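Local coordinates for protein 6-phospho-beta-glucosidase (Thermotoga maritima, PDB 1UP7) that hydrolyses cellobiose 6'-phosphate to glucose 6-phosphate and glucose, using bound NAD and a manganese ion, at residues I78-P83 / V138-P143. Numbering follows the deposited sequence.
Sequences IFQFRP and VNFTNP. With NAD (nicotinamide-adenine-dinucleotide), chain I.
The carboxyl ends of two adjacent parallel strands in a Rossmann-type sheet, where such folds commonly bind their dinucleotide, bring Phe79 and Thr141 together close to the bound NAD. Phe79 straddles the join: its N donates to Val138 O (2.8 Å), and its O receives Phe140 N at 2.7 Å, nearly in line with the carbonyl, plus a weak bond from Thr141 N. Beyond this point the pairing passes to a side chain. Thr141 OG1 donates to a lone pair of Phe81 O (2.8 Å) while lying over the centre of the Phe81 ring, and its CG2 meets Pro83 CD tip to tip. With CG anti to the backbone N (chi1 -173°), Asn139 sets OD1 against the edge of the Phe79 ring, 3.1 Å from Phe79 CB, whereas ND2 donates to Thr141 O and also bonds to Ser144 OG. That buried OD1 has no hydrogen-bond partner in the model. On the opposite face of the sheet, Ile78 CG2 makes a CH-pi contact over the Phe140 ring.

Both loops then turn to the cofactor. Arg82 NE bonds to NAD O3 and O1A, and NH2 reaches O1N (2.8 Å), spanning the pyrophosphate, while NH1 forms a salt bridge with Glu105 OE2; Asn142 N and ND2 hold the nicotinamide-ribose hydroxyls O3D and O2D. An alanine in place of Arg82 would probably leave the pyrophosphate without this positive mate and Glu105 without this partner. Asn142 ND2 also bonds to glucose 6-phosphate, linking cofactor and substrate sites. Strand 4-8 flanks Ile78 and strand 160-162 flanks Asn139; helix 109-131 packs on Phe79, Phe81 and Pro83, and helix 296-308 covers Ile78, Val138 and Phe140.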
# COMPACT_ATOMS: atom_id res chain seq x y z
N ILE A 78 -21.76 -17.74 -20.48
CA ILE A 78 -20.45 -18.20 -20.88
C ILE A 78 -20.04 -17.51 -22.16
O ILE A 78 -20.69 -17.70 -23.19
CB ILE A 78 -20.41 -19.77 -21.01
CG1 ILE A 78 -20.69 -20.43 -19.65
CG2 ILE A 78 -19.05 -20.24 -21.63
CD1 ILE A 78 -21.03 -21.90 -19.74
N PHE A 79 -18.95 -16.72 -22.09
CA PHE A 79 -18.35 -16.11 -23.28
C PHE A 79 -17.37 -17.09 -23.89
O PHE A 79 -16.33 -17.39 -23.28
CB PHE A 79 -17.59 -14.82 -22.95
CG PHE A 79 -18.45 -13.63 -22.74
CD1 PHE A 79 -19.86 -13.74 -22.76
CD2 PHE A 79 -17.87 -12.39 -22.51
CE1 PHE A 79 -20.66 -12.62 -22.54
CE2 PHE A 79 -18.67 -11.25 -22.31
CZ PHE A 79 -20.07 -11.37 -22.33
N GLN A 80 -17.66 -17.52 -25.10
CA GLN A 80 -16.86 -18.55 -25.76
C GLN A 80 -16.83 -18.28 -27.28
O GLN A 80 -16.63 -19.17 -28.11
CB GLN A 80 -17.44 -19.90 -25.33
CG GLN A 80 -17.75 -20.83 -26.39
CD GLN A 80 -18.61 -22.01 -25.96
OE1 GLN A 80 -18.56 -22.44 -24.83
NE2 GLN A 80 -19.32 -22.58 -26.92
N PHE A 81 -17.01 -17.02 -27.63
CA PHE A 81 -16.96 -16.54 -29.02
C PHE A 81 -15.58 -16.00 -29.40
O PHE A 81 -14.83 -15.53 -28.56
CB PHE A 81 -18.03 -15.46 -29.27
CG PHE A 81 -17.95 -14.29 -28.34
CD1 PHE A 81 -18.57 -14.33 -27.09
CD2 PHE A 81 -17.23 -13.14 -28.70
CE1 PHE A 81 -18.49 -13.24 -26.22
CE2 PHE A 81 -17.14 -12.05 -27.83
CZ PHE A 81 -17.76 -12.11 -26.58
N ARG A 82 -15.25 -16.06 -30.67
CA ARG A 82 -14.00 -15.52 -31.16
C ARG A 82 -14.30 -14.28 -32.00
O ARG A 82 -14.75 -14.40 -33.12
CB ARG A 82 -13.28 -16.56 -32.00
CG ARG A 82 -11.86 -16.20 -32.43
CD ARG A 82 -11.24 -17.22 -33.38
NE ARG A 82 -11.07 -18.52 -32.76
CZ ARG A 82 -10.07 -18.84 -31.94
NH1 ARG A 82 -9.12 -17.93 -31.64
NH2 ARG A 82 -10.02 -20.05 -31.41
N PRO A 83 -14.04 -13.09 -31.47
CA PRO A 83 -14.20 -11.87 -32.26
C PRO A 83 -13.34 -11.93 -33.53
O PRO A 83 -12.14 -12.20 -33.46
CB PRO A 83 -13.74 -10.75 -31.31
CG PRO A 83 -13.86 -11.36 -29.89
CD PRO A 83 -13.57 -12.81 -30.10
N VAL A 138 -18.86 -16.10 -17.22
CA VAL A 138 -17.67 -16.95 -17.25
C VAL A 138 -17.00 -16.85 -18.63
O VAL A 138 -17.58 -17.23 -19.66
CB VAL A 138 -18.01 -18.39 -16.88
CG1 VAL A 138 -16.74 -19.25 -16.85
CG2 VAL A 138 -18.72 -18.42 -15.50
N ASN A 139 -15.78 -16.32 -18.65
CA ASN A 139 -15.14 -15.97 -19.91
C ASN A 139 -14.03 -16.90 -20.38
O ASN A 139 -13.05 -17.11 -19.65
CB ASN A 139 -14.60 -14.55 -19.87
CG ASN A 139 -14.07 -14.09 -21.21
OD1 ASN A 139 -14.85 -13.73 -22.10
ND2 ASN A 139 -12.74 -14.15 -21.39
N PHE A 140 -14.20 -17.45 -21.58
CA PHE A 140 -13.13 -18.16 -22.31
C PHE A 140 -12.50 -17.31 -23.39
O PHE A 140 -11.36 -17.54 -23.76
CB PHE A 140 -13.65 -19.38 -23.06
CG PHE A 140 -14.35 -20.40 -22.21
CD1 PHE A 140 -14.33 -20.34 -20.82
CD2 PHE A 140 -15.08 -21.42 -22.82
CE1 PHE A 140 -14.99 -21.28 -20.05
CE2 PHE A 140 -15.76 -22.39 -22.04
CZ PHE A 140 -15.71 -22.31 -20.65
N THR A 141 -13.24 -16.37 -23.96
CA THR A 141 -12.78 -15.57 -25.09
C THR A 141 -11.41 -14.97 -24.85
O THR A 141 -11.19 -14.30 -23.83
CB THR A 141 -13.78 -14.44 -25.35
OG1 THR A 141 -15.00 -15.02 -25.82
CG2 THR A 141 -13.30 -13.50 -26.53
N ASN A 142 -10.48 -15.23 -25.77
CA ASN A 142 -9.14 -14.72 -25.60
C ASN A 142 -8.93 -13.34 -26.19
O ASN A 142 -9.64 -12.98 -27.12
CB ASN A 142 -8.10 -15.74 -26.05
CG ASN A 142 -7.73 -16.70 -24.92
OD1 ASN A 142 -7.48 -16.27 -23.76
ND2 ASN A 142 -7.70 -17.99 -25.24
N PRO A 143 -8.02 -12.55 -25.62
CA PRO A 143 -7.21 -12.95 -24.47
C PRO A 143 -7.98 -12.77 -23.17
O PRO A 143 -8.41 -11.66 -22.82
CB PRO A 143 -6.00 -12.02 -24.54
CG PRO A 143 -6.48 -10.81 -25.17
CD PRO A 143 -7.69 -11.17 -26.05
PA NAD I . -14.40 -20.27 -32.91
O1A NAD I . -13.81 -19.61 -34.09
O2A NAD I . -15.05 -21.65 -33.17
O5B NAD I . -15.51 -19.22 -32.37
C5B NAD I . -16.57 -19.67 -31.57
C4B NAD I . -17.89 -19.14 -32.10
O4B NAD I . -18.01 -17.74 -31.84
C3B NAD I . -18.11 -19.31 -33.60
O3B NAD I . -19.23 -20.16 -33.78
C2B NAD I . -18.39 -17.90 -34.12
O2B NAD I . -19.41 -17.88 -35.09
C1B NAD I . -18.88 -17.22 -32.85
N9A NAD I . -18.79 -15.77 -32.84
C8A NAD I . -17.85 -14.93 -33.42
N7A NAD I . -18.19 -13.67 -33.08
C5A NAD I . -19.27 -13.68 -32.27
C6A NAD I . -20.03 -12.68 -31.67
N6A NAD I . -19.73 -11.40 -31.80
N1A NAD I . -21.13 -13.05 -30.90
C2A NAD I . -21.48 -14.38 -30.76
N3A NAD I . -20.74 -15.35 -31.39
C4A NAD I . -19.66 -15.00 -32.13
O3 NAD I . -13.21 -20.40 -31.84
PN NAD I . -13.09 -21.39 -30.58
O1N NAD I . -11.85 -22.16 -30.87
O2N NAD I . -14.32 -22.08 -30.26
O5D NAD I . -12.86 -20.42 -29.34
C5D NAD I . -13.63 -19.26 -29.06
C4D NAD I . -12.83 -18.38 -28.09
O4D NAD I . -12.56 -19.03 -26.85
C3D NAD I . -11.47 -17.99 -28.65
O3D NAD I . -11.28 -16.66 -28.29
C2D NAD I . -10.48 -18.89 -27.92
O2D NAD I . -9.18 -18.35 -27.76
C1D NAD I . -11.16 -19.20 -26.61
N1N NAD I . -11.04 -20.63 -26.30
C2N NAD I . -12.23 -21.27 -26.02
C3N NAD I . -12.27 -22.61 -25.72
C7N NAD I . -13.61 -23.25 -25.45
O7N NAD I . -13.83 -24.14 -24.37
N7N NAD I . -14.63 -22.94 -26.27
C4N NAD I . -11.06 -23.30 -25.69
C5N NAD I . -9.83 -22.66 -25.96
C6N NAD I . -9.84 -21.30 -26.27